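Local coordinates for protein geranylgeranyl pyrophosphate synthetase (Pyrococcus horikoshii, PDB 1WY0) that probably catalyses the chain elongation of allylic diphosphates with isopentenyl diphosphate to make geranylgeranyl diphosphate, as in other polyprenyl synthetases, at residues 245-258 with 293-306. Numbering follows the deposited sequence.
Sequences LIVAHFFENADEKD and LLKKYGSIDYAAEI
His249 meets Ser299 and Tyr302 at once, bonded by the first at its edge and stacked by the second over one face. At the edge, near the ring plane, its ND1 shares a hydrogen bond of 2.7 Å with Ser299 OG, in which either could be the donor, and CE1 lies 2.9 Å from Tyr297 O. Over the face, Tyr302 forms an offset stack, the planes tilted by 29° and CD2 of His249 lying 3.2 Å from CG of the tyrosine. Alongside, Ile246 is a knob in a hole formed by Leu294, Ser299, Ile300 and Ala303; its CG1 presses tightly on Ala303 CB at 3.5 Å.

In the all-helical polyprenyl synthetase fold, this contact packs helix 245-253 on helix 299-315, the axes of 245-253 and 299-306 approaching to 8.2 Å, and brings the turns at 254-255 and 297-298 into it as well. Farther along, the Tyr297 ring takes Ala254 CA over one face, a CH-pi contact, while Phe250 meets it obliquely. At its end, the phenol OH receives an almost straight bond (172°) from Asp255 N; its modelled 2.4 Å separation from Asp258 OD2 is short enough to be doubtful. Lys296 NZ forms a salt bridge with the same Asp258 OD2 at 2.7 Å, from the syn side but 23° out of the carboxylate plane; the extended lysine chain, CG anti to the backbone N (chi1 -175°), carries the amine there.

A Schellman motif with Gly298 at C-prime ends helix 283-296, and Gly298 is also the N-cap of helix 299-315. In the other turn, Asp255 caps helix 256-264, its OD1 accepting from Asp258 N. Asn253 ND2 lies over the His249 face opposite Tyr302 and bonds to His249 O. Behind the apolar side, helix 197-224 meets Ile246 through Val220 and Leu294 through Leu223.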
loop_
_atom_site.group_PDB
_atom_site.type_symbol
_atom_site.label_atom_id
_atom_site.label_comp_id
_atom_site.label_asym_id
_atom_site.label_seq_id
_atom_site.Cartn_x
_atom_site.Cartn_y
_atom_site.Cartn_z
ATOM N N LEU A 245 -21.954 -13.422 -9.435
ATOM C CA LEU A 245 -22.104 -14.333 -10.569
ATOM C C LEU A 245 -23.577 -14.596 -10.839
ATOM O O LEU A 245 -23.965 -14.878 -11.971
ATOM C CB LEU A 245 -21.400 -15.662 -10.288
ATOM C CG LEU A 245 -21.627 -16.751 -11.338
ATOM C CD1 LEU A 245 -21.344 -16.215 -12.734
ATOM C CD2 LEU A 245 -20.735 -17.938 -11.018
ATOM N N ILE A 246 -24.390 -14.510 -9.788
ATOM C CA ILE A 246 -25.826 -14.725 -9.894
ATOM C C ILE A 246 -26.468 -13.628 -10.739
ATOM O O ILE A 246 -27.286 -13.892 -11.622
ATOM C CB ILE A 246 -26.474 -14.732 -8.496
ATOM C CG1 ILE A 246 -25.816 -15.811 -7.635
ATOM C CG2 ILE A 246 -27.976 -14.973 -8.610
ATOM C CD1 ILE A 246 -26.089 -15.682 -6.152
ATOM N N VAL A 247 -26.090 -12.387 -10.462
ATOM C CA VAL A 247 -26.620 -11.243 -11.187
ATOM C C VAL A 247 -26.102 -11.237 -12.631
ATOM O O VAL A 247 -26.815 -10.829 -13.550
ATOM C CB VAL A 247 -26.219 -9.941 -10.465
ATOM C CG1 VAL A 247 -26.528 -8.750 -11.314
ATOM C CG2 VAL A 247 -26.965 -9.835 -9.158
ATOM N N ALA A 248 -24.864 -11.687 -12.837
ATOM C CA ALA A 248 -24.306 -11.732 -14.186
ATOM C C ALA A 248 -25.072 -12.767 -15.017
ATOM O O ALA A 248 -25.396 -12.522 -16.180
ATOM C CB ALA A 248 -22.825 -12.085 -14.145
ATOM N N HIS A 249 -25.357 -13.921 -14.426
ATOM C CA HIS A 249 -26.096 -14.956 -15.139
ATOM C C HIS A 249 -27.481 -14.442 -15.493
ATOM O O HIS A 249 -27.979 -14.679 -16.589
ATOM C CB HIS A 249 -26.243 -16.213 -14.284
ATOM C CG HIS A 249 -27.075 -17.282 -14.926
ATOM N ND1 HIS A 249 -28.448 -17.328 -14.812
ATOM C CD2 HIS A 249 -26.723 -18.369 -15.649
ATOM C CE1 HIS A 249 -28.907 -18.398 -15.437
ATOM N NE2 HIS A 249 -27.879 -19.047 -15.952
ATOM N N PHE A 250 -28.111 -13.737 -14.565
ATOM C CA PHE A 250 -29.460 -13.226 -14.819
ATOM C C PHE A 250 -29.498 -12.223 -15.980
ATOM O O PHE A 250 -30.350 -12.269 -16.860
ATOM C CB PHE A 250 -29.977 -12.559 -13.545
ATOM C CG PHE A 250 -31.202 -11.753 -13.865
ATOM C CD1 PHE A 250 -31.094 -10.381 -14.047
ATOM C CD2 PHE A 250 -32.437 -12.373 -13.941
ATOM C CE1 PHE A 250 -32.229 -9.626 -14.306
ATOM C CE2 PHE A 250 -33.574 -11.611 -14.202
ATOM C CZ PHE A 250 -33.473 -10.238 -14.387
ATOM N N PHE A 251 -28.556 -11.258 -15.941
ATOM C CA PHE A 251 -28.491 -10.271 -17.019
ATOM C C PHE A 251 -28.201 -10.926 -18.376
ATOM O O PHE A 251 -28.605 -10.451 -19.430
ATOM C CB PHE A 251 -27.391 -9.256 -16.692
ATOM C CG PHE A 251 -27.898 -8.259 -15.689
ATOM C CD1 PHE A 251 -29.243 -7.913 -15.675
ATOM C CD2 PHE A 251 -27.016 -7.673 -14.796
ATOM C CE1 PHE A 251 -29.707 -6.980 -14.757
ATOM C CE2 PHE A 251 -27.489 -6.739 -13.879
ATOM C CZ PHE A 251 -28.832 -6.390 -13.856
ATOM N N GLU A 252 -27.444 -12.040 -18.329
ATOM C CA GLU A 252 -27.134 -12.731 -19.578
ATOM C C GLU A 252 -28.341 -13.493 -20.150
ATOM O O GLU A 252 -28.454 -13.728 -21.346
ATOM C CB GLU A 252 -25.966 -13.693 -19.349
ATOM C CG GLU A 252 -25.097 -13.829 -20.604
ATOM C CD GLU A 252 -23.685 -14.209 -20.222
ATOM O OE1 GLU A 252 -22.985 -13.376 -19.663
ATOM O OE2 GLU A 252 -23.275 -15.328 -20.542
ATOM N N ASN A 253 -29.259 -13.900 -19.256
ATOM C CA ASN A 253 -30.299 -14.813 -19.715
ATOM C C ASN A 253 -31.711 -14.208 -19.735
ATOM O O ASN A 253 -32.626 -14.737 -20.361
ATOM C CB ASN A 253 -30.259 -16.051 -18.819
ATOM C CG ASN A 253 -29.233 -17.024 -19.346
ATOM O OD1 ASN A 253 -29.453 -17.738 -20.320
ATOM N ND2 ASN A 253 -28.115 -17.121 -18.601
ATOM N N ALA A 254 -31.897 -13.092 -19.005
ATOM C CA ALA A 254 -33.264 -12.595 -18.824
ATOM C C ALA A 254 -33.793 -11.787 -20.022
ATOM O O ALA A 254 -33.041 -11.183 -20.777
ATOM C CB ALA A 254 -33.316 -11.750 -17.555
ATOM N N ASP A 255 -35.110 -11.768 -20.229
ATOM C CA ASP A 255 -35.688 -11.014 -21.338
ATOM C C ASP A 255 -35.700 -9.548 -20.930
ATOM O O ASP A 255 -35.525 -9.228 -19.759
ATOM C CB ASP A 255 -37.115 -11.487 -21.657
ATOM C CG ASP A 255 -38.064 -11.329 -20.485
ATOM O OD1 ASP A 255 -38.217 -10.201 -19.973
ATOM O OD2 ASP A 255 -38.671 -12.340 -20.075
ATOM N N GLU A 256 -35.905 -8.665 -21.897
ATOM C CA GLU A 256 -35.906 -7.233 -21.635
ATOM C C GLU A 256 -36.843 -6.765 -20.539
ATOM O O GLU A 256 -36.468 -5.942 -19.702
ATOM C CB GLU A 256 -36.208 -6.473 -22.924
ATOM C CG GLU A 256 -34.979 -6.256 -23.770
ATOM C CD GLU A 256 -33.908 -5.504 -23.009
ATOM O OE1 GLU A 256 -34.215 -4.413 -22.481
ATOM O OE2 GLU A 256 -32.767 -6.012 -22.928
ATOM N N LYS A 257 -38.064 -7.281 -20.540
ATOM C CA LYS A 257 -39.045 -6.894 -19.570
ATOM C C LYS A 257 -38.524 -7.143 -18.140
ATOM O O LYS A 257 -38.588 -6.306 -17.250
ATOM C CB LYS A 257 -40.256 -7.767 -19.889
ATOM C CG LYS A 257 -41.524 -7.273 -19.240
ATOM C CD LYS A 257 -42.612 -8.347 -19.145
ATOM C CE LYS A 257 -43.054 -8.547 -17.687
ATOM N NZ LYS A 257 -43.715 -9.846 -17.536
ATOM N N ASP A 258 -37.998 -8.343 -17.936
ATOM C CA ASP A 258 -37.494 -8.713 -16.629
ATOM C C ASP A 258 -36.252 -7.925 -16.230
ATOM O O ASP A 258 -36.178 -7.434 -15.105
ATOM C CB ASP A 258 -37.251 -10.222 -16.578
ATOM C CG ASP A 258 -38.544 -11.022 -16.752
ATOM O OD1 ASP A 258 -39.609 -10.495 -16.385
ATOM O OD2 ASP A 258 -38.499 -12.171 -17.241
ATOM N N LEU A 293 -37.119 -12.966 -9.697
ATOM C CA LEU A 293 -36.688 -12.756 -11.070
ATOM C C LEU A 293 -35.448 -13.590 -11.345
ATOM O O LEU A 293 -35.292 -14.128 -12.430
ATOM C CB LEU A 293 -36.392 -11.277 -11.317
ATOM C CG LEU A 293 -37.618 -10.449 -11.682
ATOM C CD1 LEU A 293 -37.231 -8.995 -11.890
ATOM C CD2 LEU A 293 -38.240 -11.020 -12.943
ATOM N N LEU A 294 -34.578 -13.700 -10.348
ATOM C CA LEU A 294 -33.348 -14.471 -10.466
ATOM C C LEU A 294 -33.601 -15.981 -10.538
ATOM O O LEU A 294 -32.921 -16.704 -11.274
ATOM C CB LEU A 294 -32.434 -14.174 -9.272
ATOM C CG LEU A 294 -31.937 -12.735 -9.094
ATOM C CD1 LEU A 294 -31.089 -12.651 -7.843
ATOM C CD2 LEU A 294 -31.136 -12.306 -10.319
ATOM N N LYS A 295 -34.574 -16.454 -9.765
ATOM C CA LYS A 295 -34.892 -17.881 -9.729
ATOM C C LYS A 295 -35.549 -18.330 -11.037
ATOM O O LYS A 295 -35.390 -19.447 -11.512
ATOM C CB LYS A 295 -35.871 -18.119 -8.580
ATOM C CG LYS A 295 -35.204 -18.117 -7.207
ATOM C CD LYS A 295 -36.234 -18.327 -6.096
ATOM C CE LYS A 295 -35.606 -18.382 -4.698
ATOM N NZ LYS A 295 -36.636 -18.692 -3.704
ATOM N N LYS A 296 -36.353 -17.405 -11.590
ATOM C CA LYS A 296 -37.017 -17.667 -12.861
ATOM C C LYS A 296 -36.043 -18.211 -13.908
ATOM O O LYS A 296 -36.384 -19.043 -14.738
ATOM C CB LYS A 296 -37.608 -16.343 -13.344
ATOM C CG LYS A 296 -38.440 -16.474 -14.625
ATOM C CD LYS A 296 -39.226 -15.190 -14.912
ATOM C CE LYS A 296 -39.881 -15.159 -16.303
ATOM N NZ LYS A 296 -40.464 -13.837 -16.546
ATOM N N TYR A 297 -34.797 -17.685 -13.869
ATOM C CA TYR A 297 -33.814 -18.075 -14.877
ATOM C C TYR A 297 -32.725 -19.007 -14.325
ATOM O O TYR A 297 -31.683 -19.209 -14.937
ATOM C CB TYR A 297 -33.166 -16.806 -15.441
ATOM C CG TYR A 297 -34.169 -15.997 -16.182
ATOM C CD1 TYR A 297 -34.433 -16.268 -17.522
ATOM C CD2 TYR A 297 -34.821 -14.940 -15.551
ATOM C CE1 TYR A 297 -35.345 -15.493 -18.223
ATOM C CE2 TYR A 297 -35.725 -14.159 -16.250
ATOM C CZ TYR A 297 -35.986 -14.431 -17.584
ATOM O OH TYR A 297 -36.908 -13.672 -18.280
ATOM N N GLY A 298 -32.959 -19.543 -13.109
ATOM C CA GLY A 298 -32.019 -20.523 -12.563
ATOM C C GLY A 298 -30.686 -19.884 -12.142
ATOM O O GLY A 298 -29.715 -20.552 -11.810
ATOM N N SER A 299 -30.639 -18.560 -12.141
ATOM C CA SER A 299 -29.410 -17.846 -11.801
ATOM C C SER A 299 -28.788 -18.244 -10.458
ATOM O O SER A 299 -27.585 -18.456 -10.379
ATOM C CB SER A 299 -29.664 -16.336 -11.834
ATOM O OG SER A 299 -29.973 -15.913 -13.158
ATOM N N ILE A 300 -29.586 -18.342 -9.400
ATOM C CA ILE A 300 -29.012 -18.719 -8.118
ATOM C C ILE A 300 -28.436 -20.135 -8.204
ATOM O O ILE A 300 -27.266 -20.356 -7.904
ATOM C CB ILE A 300 -30.043 -18.650 -6.974
ATOM C CG1 ILE A 300 -30.607 -17.228 -6.853
ATOM C CG2 ILE A 300 -29.372 -19.034 -5.671
ATOM C CD1 ILE A 300 -31.587 -17.026 -5.701
ATOM N N ASP A 301 -29.261 -21.085 -8.623
ATOM C CA ASP A 301 -28.842 -22.479 -8.765
ATOM C C ASP A 301 -27.586 -22.560 -9.648
ATOM O O ASP A 301 -26.646 -23.301 -9.357
ATOM C CB ASP A 301 -29.991 -23.284 -9.391
ATOM C CG ASP A 301 -30.105 -24.683 -8.823
ATOM O OD1 ASP A 301 -29.300 -25.567 -9.214
ATOM O OD2 ASP A 301 -31.006 -24.900 -7.979
ATOM N N TYR A 302 -27.579 -21.788 -10.728
ATOM C CA TYR A 302 -26.440 -21.759 -11.636
ATOM C C TYR A 302 -25.142 -21.493 -10.880
ATOM O O TYR A 302 -24.192 -22.267 -10.982
ATOM C CB TYR A 302 -26.630 -20.668 -12.689
ATOM C CG TYR A 302 -25.381 -20.371 -13.495
ATOM C CD1 TYR A 302 -25.023 -21.161 -14.590
ATOM C CD2 TYR A 302 -24.547 -19.306 -13.149
ATOM C CE1 TYR A 302 -23.857 -20.894 -15.317
ATOM C CE2 TYR A 302 -23.389 -19.030 -13.861
ATOM C CZ TYR A 302 -23.047 -19.828 -14.942
ATOM O OH TYR A 302 -21.882 -19.577 -15.620
ATOM N N ALA A 303 -25.108 -20.390 -10.132
ATOM C CA ALA A 303 -23.925 -20.010 -9.362
ATOM C C ALA A 303 -23.563 -21.063 -8.315
ATOM O O ALA A 303 -22.380 -21.320 -8.055
ATOM C CB ALA A 303 -24.151 -18.654 -8.694
ATOM N N ALA A 304 -24.579 -21.674 -7.711
ATOM C CA ALA A 304 -24.343 -22.712 -6.709
ATOM C C ALA A 304 -23.569 -23.879 -7.331
ATOM O O ALA A 304 -22.627 -24.410 -6.734
ATOM C CB ALA A 304 -25.672 -23.203 -6.141
ATOM N N GLU A 305 -23.970 -24.263 -8.541
ATOM C CA GLU A 305 -23.330 -25.367 -9.250
ATOM C C GLU A 305 -21.904 -25.033 -9.637
ATOM O O GLU A 305 -21.007 -25.863 -9.500
ATOM C CB GLU A 305 -24.128 -25.727 -10.509
ATOM C CG GLU A 305 -25.441 -26.414 -10.213
ATOM C CD GLU A 305 -25.478 -27.015 -8.820
ATOM O OE1 GLU A 305 -24.638 -27.890 -8.519
ATOM O OE2 GLU A 305 -26.347 -26.602 -8.020
ATOM N N ILE A 306 -21.694 -23.819 -10.130
ATOM C CA ILE A 306 -20.356 -23.401 -10.509
ATOM C C ILE A 306 -19.432 -23.523 -9.309
ATOM O O ILE A 306 -18.319 -24.038 -9.415
ATOM C CB ILE A 306 -20.347 -21.948 -11.003
ATOM C CG1 ILE A 306 -20.986 -21.880 -12.386
ATOM C CG2 ILE A 306 -18.932 -21.411 -11.035
ATOM C CD1 ILE A 306 -20.435 -22.915 -13.362
HETATM O O HOH W 1 -41.704 -11.963 -19.117
#